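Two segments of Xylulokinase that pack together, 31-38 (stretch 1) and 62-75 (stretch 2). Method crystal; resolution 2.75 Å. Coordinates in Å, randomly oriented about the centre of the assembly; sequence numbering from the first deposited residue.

Stretch 1 31-38: PVGAAHGE
Stretch 2 62-75: TAIEALRAAHPKEF

A β-strand whose middle is built largely of glycine and alanine lies nearly antiparallel across a helix and the turn beyond it, in a close, largely apolar contact with no hydrogen bond between the two segments. Residues 31-38 form the strand; a helix that begins earlier in the chain runs on from Thr62 through Arg68, and 72-75 open a second helix, with His71 at its N-cap position. The strand and first-helix axes approach to 6.8 Å, their N-to-C directions 151° apart, so Gly37 lies by Thr62 and Val32 by His71 and Glu74. Register is set by Ala35 and Ala63, whose CA atoms are 4.9 Å apart, and 406 Å² is buried in all.

The strand is extended, with phi/psi of -151/150 at Ala34, -146/158 at Ala35 and -128/143 at His36; Gly33 is almost fully stretched at -175/165, while Val32 departs at -112/-37. Ala34 and His36 (chi1 t) point their CA-to-CB bonds away from the helix and Ala35 points toward it. Ala35 CB sits 3.4 Å from Ala63 O, 4.0 Å from Ala63 CB, 4.2 Å from Ala66 CB and 4.1 Å from Leu67 CD1, so the methyl packs against three apolar side chains and one backbone carbonyl on the same side of the helix. Ala63 O is not left unpaired by this packing, since it accepts the helical bond from Leu67 N, at 2.9 Å.

Leu67 (chi1 t, chi2 p) lays its side chain against the strand backbone: CD1 is 3.3 Å from Ala34 N and 3.5 Å from Gly33 C. The absence of a side chain at Gly33 matters here, because an ideal CB would lie 2.4 Å from His71 CE1, a clash; as built, Gly33 CA is 3.7 Å from His71 CE1. Toward the other end, Ala63 CB is 4.0 Å from Gly37 N, and Thr62 CG2 (chi1 m) is 4.1 Å from His36 O.

Next in the chain toward the second helix, His71 (phi/psi -139/67, chi1 m, chi2 90°) turns its imidazole to the strand. Val32, chi1 t, places CG1 over one face of that ring, 4.0 Å from its centroid and 26° off the normal, a CH-pi contact. Val32 O and His71 NE2 are 3.0 Å apart, but the angle is too poor for a hydrogen bond. The same Val32 CG1 lies 3.4 Å from Glu74 OE2 (chi1 m, chi2 140°). The second helix is tied to the turn by Phe75 N donating to His71 O at 2.8 Å.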

# COMPACT_ATOMS: atom_id res chain seq x y z
N PRO A 31 13.36 -10.55 -14.86
CA PRO A 31 13.87 -9.19 -14.85
C PRO A 31 15.05 -9.09 -15.79
O PRO A 31 15.87 -10.01 -15.89
CB PRO A 31 14.26 -8.96 -13.39
CG PRO A 31 14.51 -10.34 -12.84
CD PRO A 31 13.56 -11.25 -13.58
N VAL A 32 15.14 -7.96 -16.47
CA VAL A 32 16.20 -7.69 -17.43
C VAL A 32 17.12 -6.60 -16.92
O VAL A 32 18.33 -6.67 -17.10
CB VAL A 32 15.59 -7.30 -18.80
CG1 VAL A 32 16.61 -6.63 -19.68
CG2 VAL A 32 14.95 -8.50 -19.52
N GLY A 33 16.55 -5.62 -16.24
CA GLY A 33 17.31 -4.56 -15.61
C GLY A 33 16.36 -3.68 -14.82
O GLY A 33 15.14 -3.73 -15.00
N ALA A 34 16.96 -2.88 -13.95
CA ALA A 34 16.19 -1.99 -13.09
C ALA A 34 17.03 -0.77 -12.77
O ALA A 34 18.25 -0.84 -12.72
CB ALA A 34 15.78 -2.67 -11.78
N ALA A 35 16.36 0.36 -12.55
CA ALA A 35 17.08 1.58 -12.21
C ALA A 35 16.22 2.39 -11.25
O ALA A 35 15.00 2.21 -11.17
CB ALA A 35 17.43 2.41 -13.45
N HIS A 36 16.88 3.27 -10.51
CA HIS A 36 16.25 4.06 -9.46
C HIS A 36 16.55 5.54 -9.67
O HIS A 36 17.67 5.91 -10.05
CB HIS A 36 16.76 3.63 -8.07
CG HIS A 36 15.89 4.06 -6.94
ND1 HIS A 36 16.18 5.14 -6.14
CD2 HIS A 36 14.72 3.55 -6.48
CE1 HIS A 36 15.22 5.28 -5.24
NE2 HIS A 36 14.33 4.33 -5.42
N GLY A 37 15.56 6.37 -9.37
CA GLY A 37 15.73 7.81 -9.34
C GLY A 37 15.25 8.32 -8.00
O GLY A 37 14.12 8.01 -7.61
N GLU A 38 16.09 9.06 -7.29
CA GLU A 38 15.78 9.46 -5.92
C GLU A 38 14.75 10.58 -5.86
O GLU A 38 14.62 11.38 -6.78
CB GLU A 38 17.03 9.92 -5.19
CG GLU A 38 18.00 8.82 -4.88
CD GLU A 38 19.05 9.30 -3.92
OE1 GLU A 38 19.55 8.47 -3.14
OE2 GLU A 38 19.37 10.51 -3.94
N THR A 62 15.53 10.02 -15.05
CA THR A 62 16.84 9.51 -14.64
C THR A 62 16.87 8.00 -14.75
O THR A 62 17.78 7.42 -15.34
CB THR A 62 17.14 9.97 -13.21
OG1 THR A 62 17.53 11.35 -13.21
CG2 THR A 62 18.23 9.13 -12.54
N ALA A 63 15.84 7.34 -14.21
CA ALA A 63 15.82 5.88 -14.22
C ALA A 63 15.56 5.32 -15.61
O ALA A 63 16.12 4.28 -15.97
CB ALA A 63 14.77 5.37 -13.21
N ILE A 64 14.73 5.98 -16.43
CA ILE A 64 14.49 5.47 -17.78
C ILE A 64 15.76 5.51 -18.62
O ILE A 64 16.19 4.50 -19.17
CB ILE A 64 13.37 6.24 -18.49
CG1 ILE A 64 12.01 5.86 -17.93
CG2 ILE A 64 13.42 5.98 -19.99
CD1 ILE A 64 10.90 6.69 -18.53
N GLU A 65 16.40 6.69 -18.71
CA GLU A 65 17.57 6.76 -19.58
C GLU A 65 18.70 5.90 -19.03
O GLU A 65 19.40 5.22 -19.80
CB GLU A 65 18.03 8.21 -19.80
N ALA A 66 18.83 5.83 -17.70
CA ALA A 66 19.82 4.95 -17.11
C ALA A 66 19.56 3.49 -17.47
O ALA A 66 20.50 2.71 -17.68
CB ALA A 66 19.82 5.12 -15.59
N LEU A 67 18.29 3.11 -17.54
CA LEU A 67 17.92 1.77 -17.99
C LEU A 67 18.14 1.62 -19.49
O LEU A 67 18.69 0.60 -19.94
CB LEU A 67 16.46 1.49 -17.62
CG LEU A 67 16.06 0.03 -17.51
CD1 LEU A 67 16.70 -0.52 -16.28
CD2 LEU A 67 14.56 -0.12 -17.47
N ARG A 68 17.71 2.61 -20.29
CA ARG A 68 17.90 2.55 -21.74
C ARG A 68 19.38 2.52 -22.09
O ARG A 68 19.77 1.85 -23.05
CB ARG A 68 17.21 3.71 -22.44
N ALA A 69 20.22 3.22 -21.34
CA ALA A 69 21.63 3.24 -21.67
C ALA A 69 22.33 1.92 -21.32
O ALA A 69 23.41 1.66 -21.84
CB ALA A 69 22.33 4.42 -20.98
N ALA A 70 21.74 1.09 -20.46
CA ALA A 70 22.31 -0.21 -20.14
C ALA A 70 21.70 -1.36 -20.94
O ALA A 70 22.32 -2.42 -21.03
CB ALA A 70 22.18 -0.51 -18.64
N HIS A 71 20.49 -1.18 -21.47
CA HIS A 71 19.81 -2.19 -22.29
C HIS A 71 19.14 -1.49 -23.46
O HIS A 71 17.90 -1.44 -23.55
CB HIS A 71 18.78 -2.96 -21.47
CG HIS A 71 19.33 -3.66 -20.27
ND1 HIS A 71 19.40 -3.06 -19.03
CD2 HIS A 71 19.84 -4.90 -20.12
CE1 HIS A 71 19.93 -3.91 -18.17
NE2 HIS A 71 20.20 -5.03 -18.80
N PRO A 72 19.92 -0.92 -24.39
CA PRO A 72 19.29 -0.10 -25.44
C PRO A 72 18.42 -0.88 -26.41
O PRO A 72 17.32 -0.42 -26.76
CB PRO A 72 20.51 0.54 -26.14
CG PRO A 72 21.65 0.41 -25.15
CD PRO A 72 21.39 -0.89 -24.46
N LYS A 73 18.90 -2.05 -26.87
CA LYS A 73 18.13 -2.88 -27.79
C LYS A 73 16.91 -3.48 -27.11
O LYS A 73 15.82 -3.55 -27.70
CB LYS A 73 19.02 -3.97 -28.39
N GLU A 74 17.05 -3.92 -25.85
CA GLU A 74 15.90 -4.46 -25.12
C GLU A 74 14.90 -3.37 -24.78
O GLU A 74 13.69 -3.60 -24.86
CB GLU A 74 16.37 -5.19 -23.86
CG GLU A 74 17.24 -6.40 -24.15
CD GLU A 74 18.41 -6.57 -23.19
OE1 GLU A 74 19.33 -5.72 -23.22
OE2 GLU A 74 18.41 -7.56 -22.43
N PHE A 75 15.38 -2.18 -24.41
CA PHE A 75 14.45 -1.10 -24.10
C PHE A 75 13.64 -0.73 -25.32
O PHE A 75 12.44 -0.46 -25.23
CB PHE A 75 15.19 0.13 -23.56
CG PHE A 75 14.27 1.14 -22.93
CD1 PHE A 75 13.63 2.10 -23.70
CD2 PHE A 75 14.03 1.11 -21.56
CE1 PHE A 75 12.77 3.02 -23.12
CE2 PHE A 75 13.17 2.03 -20.98
CZ PHE A 75 12.54 2.98 -21.76